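Local coordinates for protein-glutamine gamma-glutamyltransferase (Pseudomonas aeruginosa PAO1, PDB 6G49), which cross-links proteins in vitro by joining glutamine to lysine side chains through its periplasmic transglutaminase domain, and is critical for the viability of the bacterium, at residues 60-65 with 106-111; 91-96 with 133-138; 121-126 with 154-159. One frame throughout, in Å; residues are numbered along the deposited sequence.

Interaction 1. Residues 60-65 with 106-111; sequences RFEGAL and ELRYDV. With PO4 (phosphate ion), chain H.
R108 O is gripped twice: E62 N donates to it over 2.9 Å in an almost straight bond (179°), and a water that accepts from G63 N donates to R108 O at 2.8 Å. This grip lies where two antiparallel neighbours of the six-stranded sheet, strands 55-61 and 107-113, both from the TgpA N-terminal domain of this periplasmic region, part and the first turns off into a loop. Just inside the sheet, R60 and D110 make a hydrogen-bonded pair, with R60 N giving to D110 O at 3.0 Å and D110 N to R60 O at 2.9 Å. F61 and Y109 follow as a non-hydrogen-bonded pair, their side chains side by side and pointing the same way. F61 CG lies beside its backbone N (chi1 -81°), starting the ring toward Y109, and Y109 CB sits over one face of the F61 ring, 4.0 Å from its centroid, in a CH-pi contact. Beyond it the rings meet obliquely with planes 42° apart, F61 CE2 reaching Y109 CD1 at 3.6 Å. The Y109 hydroxyl is held farther on by S158 OG and L124 N. The R60 side chain starts on the D110 face but leads away; its guanidinium binds the carbonyls of G276 (NH2) and N277 (NE) and meets a phosphate, probably from the crystallisation liquor, at its edge. E62 and R108 meet through carbon rather than charge: E62 CD rests 3.6 Å from R108 CB, whereas E62 OE1 stays 4.9 Å from R108 NE. In this conformer of E62, one of two, a water lies between its OE2 and D110 OD1.

Interaction 2. Residues 91-96 with 133-138; sequences QWSGED and DTRLMS
S138 OG joins two residues of the facing loop, donating to Q91 OE1 at 2.9 Å in the amide plane, on a lone pair, and accepting from W92 N at 3.1 Å. The same side chain lays its CB over the five-membered ring of W92, 3.8 Å from the centroid and only 15° off the normal, a CH-pi contact. S138 OG is placed for both bonds by a first torsion of 39°, between the backbone N and the carbonyl carbon. Alongside, S138 N bonds W92 O at 2.8 Å, and M137 CE folds back to within 3.3 Å of that oxygen. G94 N donates to L136 O at 2.8 Å, while its CA, with no side chain in the way, comes 3.5 Å from M137 O in a CA-H...O contact. R135 NH1 adds a weak bond to S93 OG. In the next shell, E79 holds Q91 NE2, R171 makes a cation-pi contact with W92, and Q128 NE2 binds E95 OE1, next to L136 CD2; Q91 and E95 are each described in one of two conformers. E95 centres an inverse gamma turn. With these bonds and a single beta bridge, S93 with M137, an irregular loop docks just past the end of strand 134-136, in the large antiparallel sheet.

Interaction 3. Residues 121-126 with 154-159; sequences LFALDV and YRVSSW
Y154 OH donates to F122 O at 2.7 Å, in the carbonyl plane and on a lone pair, the polar end of a tightly packed group. L121 and Y154 slide past each other in opposite directions, and L121 CD1 stands over the centre of the Y154 ring, 3.9 Å from the centroid and 4° off its normal. A123 CB meets V156 CG1 at 4.1 Å. S158 OG, beside its backbone N (chi1 -69°), bonds L124 O at 2.7 Å, the donor tilted 33° from the carbonyl plane. Strand 120-124 of the ten-stranded sheet here lies against strand 152-158 of the six-stranded one, their CA atoms 7.4 Å apart at A123 and V156. The gap narrows toward V126, reached through a cis peptide bond, where the chain passes into strand 127-129. There W159 N bonds V126 O at 2.9 Å and V126 N bonds W159 O at 3.1 Å. The side chains of D125 and S157, both partly exposed, start away from the facing segment: D125, in the conformer described, forms a salt bridge with R164, and S157 OG hydrogen-bonds E106 OE2. W159, also partly exposed, brings its indole edge, at CE3, to within 3.7 Å of V126 O.

How the interactions relate
Followed from the N terminus, the chain lays down 60-65 and then 91-96 before 106-111 returns to close interaction 1. Segment 121-126 comes next, 133-138 closes interaction 2 back onto 91-96, and 154-159 closes interaction 3. Interaction 2 therefore crosses both others along the chain, whereas interactions 1 and 3 stand in series. Interaction 1 joins neighbouring strands of the six-stranded sheet, interaction 2 fixes a loop to the ten-stranded sheet, and interaction 3 ties the two sheets together. Interactions 1 and 3 touch, E106 CD packing on W159 CZ2 at 3.5 Å. Interaction 2 meets 3 through L136 CD2 and V126 CG1, 3.8 Å apart, but stays about 10 Å from interaction 1 at the nearest atoms.

Interaction 1. Residues 60-65 with 106-111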
# COMPACT_ATOMS: atom_id res chain seq x y z
N ARG A 60 15.34 13.22 -4.71
CA ARG A 60 16.72 13.46 -4.32
C ARG A 60 16.79 13.48 -2.78
O ARG A 60 16.12 14.28 -2.16
CB ARG A 60 17.23 14.78 -4.90
CG ARG A 60 18.73 14.86 -5.09
CD ARG A 60 19.11 16.06 -5.95
NE ARG A 60 19.45 15.73 -7.33
CZ ARG A 60 19.02 16.41 -8.39
NH1 ARG A 60 18.19 17.42 -8.24
NH2 ARG A 60 19.39 16.07 -9.61
N PHE A 61 17.59 12.60 -2.18
CA PHE A 61 17.71 12.53 -0.74
C PHE A 61 18.82 13.48 -0.25
O PHE A 61 19.81 13.67 -0.99
CB PHE A 61 18.05 11.09 -0.34
CG PHE A 61 16.83 10.20 -0.30
CD1 PHE A 61 16.39 9.51 -1.41
CD2 PHE A 61 16.11 10.11 0.88
CE1 PHE A 61 15.25 8.71 -1.32
CE2 PHE A 61 14.99 9.29 0.98
CZ PHE A 61 14.59 8.60 -0.13
N GLU A 62 18.66 14.04 0.95
CA GLU A 62 19.74 14.86 1.56
C GLU A 62 20.99 14.00 1.81
O GLU A 62 22.12 14.45 1.53
CB GLU A 62 19.23 15.54 2.81
CG GLU A 62 18.30 16.69 2.50
CD GLU A 62 18.10 17.68 3.64
OE1 GLU A 62 18.75 17.51 4.67
OE2 GLU A 62 17.26 18.61 3.47
N GLY A 63 20.81 12.80 2.35
CA GLY A 63 21.93 11.87 2.61
C GLY A 63 21.95 10.70 1.64
O GLY A 63 21.59 10.85 0.47
N ALA A 64 22.33 9.52 2.17
CA ALA A 64 22.47 8.31 1.39
C ALA A 64 21.07 7.81 1.01
O ALA A 64 20.08 8.07 1.74
CB ALA A 64 23.23 7.26 2.17
N LEU A 65 20.99 7.17 -0.15
CA LEU A 65 19.76 6.59 -0.60
C LEU A 65 19.40 5.48 0.39
O LEU A 65 20.25 4.63 0.66
CB LEU A 65 20.02 6.02 -1.99
CG LEU A 65 18.79 5.50 -2.72
CD1 LEU A 65 17.83 6.64 -3.00
CD2 LEU A 65 19.20 4.81 -4.01
N GLU A 106 14.71 10.58 11.00
CA GLU A 106 14.01 11.47 10.07
C GLU A 106 14.74 11.38 8.73
O GLU A 106 15.95 11.59 8.69
CB GLU A 106 13.99 12.90 10.59
CG GLU A 106 13.30 13.91 9.70
CD GLU A 106 13.46 15.36 10.16
OE1 GLU A 106 14.00 15.54 11.25
OE2 GLU A 106 13.04 16.29 9.46
N LEU A 107 14.02 11.08 7.64
CA LEU A 107 14.60 11.04 6.29
C LEU A 107 14.11 12.29 5.58
O LEU A 107 12.93 12.61 5.57
CB LEU A 107 14.15 9.81 5.50
CG LEU A 107 14.48 8.44 6.07
CD1 LEU A 107 13.98 7.33 5.16
CD2 LEU A 107 15.97 8.29 6.28
N ARG A 108 15.03 13.04 4.99
CA ARG A 108 14.75 14.31 4.34
C ARG A 108 15.09 14.21 2.85
O ARG A 108 16.14 13.68 2.43
CB ARG A 108 15.56 15.45 4.96
CG ARG A 108 15.18 15.74 6.41
CD ARG A 108 15.87 17.03 6.89
NE ARG A 108 15.35 17.52 8.16
CZ ARG A 108 16.04 17.56 9.30
NH1 ARG A 108 17.32 17.22 9.32
NH2 ARG A 108 15.45 17.94 10.43
N TYR A 109 14.14 14.64 2.02
CA TYR A 109 14.31 14.50 0.62
C TYR A 109 13.41 15.49 -0.12
O TYR A 109 12.43 15.96 0.41
CB TYR A 109 14.08 13.05 0.14
CG TYR A 109 12.77 12.43 0.60
CD1 TYR A 109 12.66 11.87 1.86
CD2 TYR A 109 11.61 12.44 -0.20
CE1 TYR A 109 11.45 11.34 2.32
CE2 TYR A 109 10.42 11.85 0.23
CZ TYR A 109 10.34 11.32 1.51
OH TYR A 109 9.17 10.75 1.95
N ASP A 110 13.76 15.76 -1.38
CA ASP A 110 12.96 16.58 -2.22
C ASP A 110 12.37 15.73 -3.36
O ASP A 110 12.99 14.79 -3.83
CB ASP A 110 13.82 17.67 -2.84
CG ASP A 110 14.40 18.62 -1.80
OD1 ASP A 110 13.78 18.74 -0.70
OD2 ASP A 110 15.41 19.25 -2.18
N VAL A 111 11.17 16.12 -3.79
CA VAL A 111 10.44 15.40 -4.85
C VAL A 111 10.06 16.39 -5.94
O VAL A 111 9.67 17.50 -5.62
CB VAL A 111 9.16 14.75 -4.32
CG1 VAL A 111 8.44 13.99 -5.44
CG2 VAL A 111 9.52 13.86 -3.13
P PO4 H . 18.84 17.05 -13.28
O1 PO4 H . 18.89 17.16 -11.72
O2 PO4 H . 19.49 15.81 -13.86
O3 PO4 H . 17.45 17.20 -13.88
O4 PO4 H . 19.62 18.14 -14.02
O HOH W 1 14.93 18.10 1.54
O HOH W 2 18.09 11.81 3.15

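Interaction 2. Residues 91-96 with 133-138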
# COMPACT_ATOMS: atom_id res chain seq x y z
N GLN A 91 -11.69 11.17 4.31
CA GLN A 91 -10.77 11.21 5.46
C GLN A 91 -10.99 12.53 6.23
O GLN A 91 -11.61 13.48 5.69
CB GLN A 91 -9.29 11.13 5.04
CG GLN A 91 -8.93 9.90 4.18
CD GLN A 91 -9.09 8.59 4.93
OE1 GLN A 91 -8.87 8.51 6.14
NE2 GLN A 91 -9.55 7.57 4.23
N TRP A 92 -10.40 12.62 7.43
CA TRP A 92 -10.31 13.86 8.22
C TRP A 92 -8.82 14.08 8.53
O TRP A 92 -7.98 13.39 8.00
CB TRP A 92 -11.20 13.80 9.47
CG TRP A 92 -11.07 12.56 10.32
CD1 TRP A 92 -10.25 12.38 11.40
CD2 TRP A 92 -11.83 11.33 10.20
NE1 TRP A 92 -10.44 11.14 11.95
CE2 TRP A 92 -11.38 10.46 11.23
CE3 TRP A 92 -12.82 10.86 9.32
CZ2 TRP A 92 -11.88 9.17 11.39
CZ3 TRP A 92 -13.32 9.59 9.49
CH2 TRP A 92 -12.85 8.76 10.50
N SER A 93 -8.50 15.06 9.36
CA SER A 93 -7.10 15.41 9.65
C SER A 93 -6.39 14.28 10.42
O SER A 93 -6.99 13.62 11.27
CB SER A 93 -6.99 16.72 10.39
OG SER A 93 -5.62 17.03 10.62
N GLY A 94 -5.12 14.02 10.07
CA GLY A 94 -4.26 13.12 10.85
C GLY A 94 -3.07 13.82 11.49
O GLY A 94 -2.24 13.17 12.08
N GLU A 95 -3.00 15.16 11.43
CA GLU A 95 -1.87 15.95 11.92
C GLU A 95 -2.10 16.31 13.41
O GLU A 95 -2.29 17.48 13.71
CB GLU A 95 -1.77 17.19 11.02
CG GLU A 95 -0.53 18.04 11.24
CD GLU A 95 0.79 17.38 10.89
OE1 GLU A 95 0.78 16.22 10.46
OE2 GLU A 95 1.82 18.01 11.09
N ASP A 96 -2.09 15.32 14.30
CA ASP A 96 -2.25 15.51 15.76
C ASP A 96 -1.56 14.33 16.46
O ASP A 96 -1.26 13.30 15.82
CB ASP A 96 -3.71 15.73 16.18
CG ASP A 96 -4.78 14.80 15.59
OD1 ASP A 96 -4.49 13.60 15.31
OD2 ASP A 96 -5.92 15.28 15.44
N ASP A 133 -0.79 23.72 1.24
CA ASP A 133 -2.09 23.34 0.69
C ASP A 133 -2.27 21.82 0.79
O ASP A 133 -3.19 21.28 0.19
CB ASP A 133 -2.24 23.79 -0.76
CG ASP A 133 -1.20 23.23 -1.69
OD1 ASP A 133 -0.32 22.48 -1.20
OD2 ASP A 133 -1.29 23.48 -2.89
N THR A 134 -1.38 21.16 1.53
CA THR A 134 -1.37 19.66 1.61
C THR A 134 -1.40 19.26 3.08
O THR A 134 -0.66 19.78 3.87
CB THR A 134 -0.16 19.08 0.89
OG1 THR A 134 -0.16 19.47 -0.47
CG2 THR A 134 -0.11 17.55 0.91
N ARG A 135 -2.23 18.28 3.45
CA ARG A 135 -2.38 17.87 4.79
C ARG A 135 -2.20 16.36 4.93
O ARG A 135 -2.67 15.63 4.04
CB ARG A 135 -3.82 18.16 5.21
CG ARG A 135 -4.09 17.93 6.69
CD ARG A 135 -5.54 18.27 7.08
NE ARG A 135 -5.84 19.70 7.11
CZ ARG A 135 -5.76 20.49 8.19
NH1 ARG A 135 -5.15 20.07 9.28
NH2 ARG A 135 -6.29 21.70 8.15
N LEU A 136 -1.58 15.93 6.03
CA LEU A 136 -1.53 14.53 6.39
C LEU A 136 -2.91 14.14 6.92
O LEU A 136 -3.38 14.71 7.93
CB LEU A 136 -0.45 14.28 7.42
CG LEU A 136 -0.24 12.84 7.83
CD1 LEU A 136 0.41 12.06 6.71
CD2 LEU A 136 0.56 12.74 9.12
N MET A 137 -3.56 13.20 6.26
CA MET A 137 -4.93 12.83 6.62
C MET A 137 -4.91 11.68 7.64
O MET A 137 -3.85 11.14 8.02
CB MET A 137 -5.74 12.49 5.36
CG MET A 137 -5.73 13.54 4.28
SD MET A 137 -6.28 15.18 4.92
CE MET A 137 -8.03 14.81 4.97
N SER A 138 -6.11 11.28 8.10
CA SER A 138 -6.29 10.32 9.16
C SER A 138 -5.73 8.94 8.80
O SER A 138 -5.37 8.20 9.71
CB SER A 138 -7.78 10.19 9.57
OG SER A 138 -8.68 10.22 8.47

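Interaction 3. Residues 121-126 with 154-159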
# COMPACT_ATOMS: atom_id res chain seq x y z
N LEU A 121 0.12 13.55 -2.74
CA LEU A 121 1.57 13.65 -2.89
C LEU A 121 2.17 12.33 -2.42
O LEU A 121 1.75 11.71 -1.42
CB LEU A 121 2.10 14.81 -2.06
CG LEU A 121 1.59 16.21 -2.41
CD1 LEU A 121 2.48 17.27 -1.79
CD2 LEU A 121 1.41 16.43 -3.88
N PHE A 122 3.19 11.89 -3.15
CA PHE A 122 3.84 10.64 -2.83
C PHE A 122 4.93 10.86 -1.78
O PHE A 122 5.72 11.82 -1.90
CB PHE A 122 4.45 10.06 -4.10
CG PHE A 122 3.54 10.05 -5.29
CD1 PHE A 122 2.30 9.45 -5.21
CD2 PHE A 122 3.87 10.73 -6.46
CE1 PHE A 122 1.42 9.54 -6.26
CE2 PHE A 122 3.02 10.68 -7.54
CZ PHE A 122 1.80 10.08 -7.45
N ALA A 123 5.03 9.98 -0.79
CA ALA A 123 6.05 10.14 0.23
C ALA A 123 6.16 8.86 1.04
O ALA A 123 5.16 8.15 1.24
CB ALA A 123 5.70 11.28 1.16
N LEU A 124 7.34 8.62 1.61
CA LEU A 124 7.52 7.54 2.59
C LEU A 124 6.73 7.90 3.86
O LEU A 124 6.68 9.03 4.33
CB LEU A 124 8.99 7.39 2.97
CG LEU A 124 9.99 7.23 1.84
CD1 LEU A 124 11.39 7.24 2.43
CD2 LEU A 124 9.78 5.93 1.04
N ASP A 125 6.05 6.88 4.41
CA ASP A 125 5.31 7.04 5.66
C ASP A 125 6.32 7.28 6.80
O ASP A 125 7.45 6.84 6.71
CB ASP A 125 4.47 5.77 5.91
CG ASP A 125 3.26 5.91 6.80
OD1 ASP A 125 2.61 6.95 6.75
OD2 ASP A 125 2.95 4.92 7.52
N VAL A 126 5.95 8.06 7.85
CA VAL A 126 4.89 9.02 7.93
C VAL A 126 5.49 10.36 7.49
O VAL A 126 6.55 10.78 8.04
CB VAL A 126 4.33 9.13 9.35
CG1 VAL A 126 3.41 10.32 9.49
CG2 VAL A 126 3.59 7.86 9.74
N TYR A 154 8.42 19.64 -4.12
CA TYR A 154 8.11 19.75 -2.73
C TYR A 154 9.16 19.06 -1.90
O TYR A 154 9.90 18.20 -2.38
CB TYR A 154 6.70 19.22 -2.39
CG TYR A 154 6.41 17.78 -2.73
CD1 TYR A 154 5.93 17.45 -3.97
CD2 TYR A 154 6.48 16.77 -1.77
CE1 TYR A 154 5.67 16.13 -4.30
CE2 TYR A 154 6.17 15.46 -2.08
CZ TYR A 154 5.72 15.13 -3.34
OH TYR A 154 5.41 13.84 -3.72
N ARG A 155 9.27 19.52 -0.65
CA ARG A 155 10.24 19.04 0.31
C ARG A 155 9.54 18.21 1.35
O ARG A 155 8.47 18.55 1.79
CB ARG A 155 10.98 20.23 0.93
CG ARG A 155 11.49 21.22 -0.11
CD ARG A 155 12.39 22.26 0.51
NE ARG A 155 13.35 21.63 1.39
CZ ARG A 155 14.62 21.38 1.07
NH1 ARG A 155 15.09 21.74 -0.11
NH2 ARG A 155 15.41 20.78 1.95
N VAL A 156 10.17 17.11 1.75
CA VAL A 156 9.57 16.13 2.65
C VAL A 156 10.53 15.78 3.79
O VAL A 156 11.72 15.61 3.54
CB VAL A 156 9.19 14.84 1.90
CG1 VAL A 156 8.43 13.87 2.80
CG2 VAL A 156 8.41 15.16 0.61
N SER A 157 9.94 15.50 4.96
CA SER A 157 10.53 14.77 6.05
C SER A 157 9.63 13.58 6.37
O SER A 157 8.43 13.79 6.56
CB SER A 157 10.67 15.64 7.29
OG SER A 157 11.68 16.62 7.10
N SER A 158 10.22 12.40 6.47
CA SER A 158 9.46 11.17 6.83
C SER A 158 10.10 10.51 8.05
O SER A 158 11.32 10.41 8.16
CB SER A 158 9.47 10.24 5.66
OG SER A 158 8.69 10.74 4.58
N TRP A 159 9.24 9.88 8.85
CA TRP A 159 9.61 9.06 10.00
C TRP A 159 9.07 7.65 9.81
O TRP A 159 7.93 7.38 10.20
CB TRP A 159 8.99 9.67 11.26
CG TRP A 159 9.70 10.91 11.72
CD1 TRP A 159 10.67 10.97 12.70
CD2 TRP A 159 9.52 12.25 11.24
NE1 TRP A 159 11.13 12.25 12.81
CE2 TRP A 159 10.42 13.07 11.97
CE3 TRP A 159 8.66 12.86 10.32
CZ2 TRP A 159 10.49 14.45 11.76
CZ3 TRP A 159 8.75 14.22 10.10
CH2 TRP A 159 9.67 15.00 10.80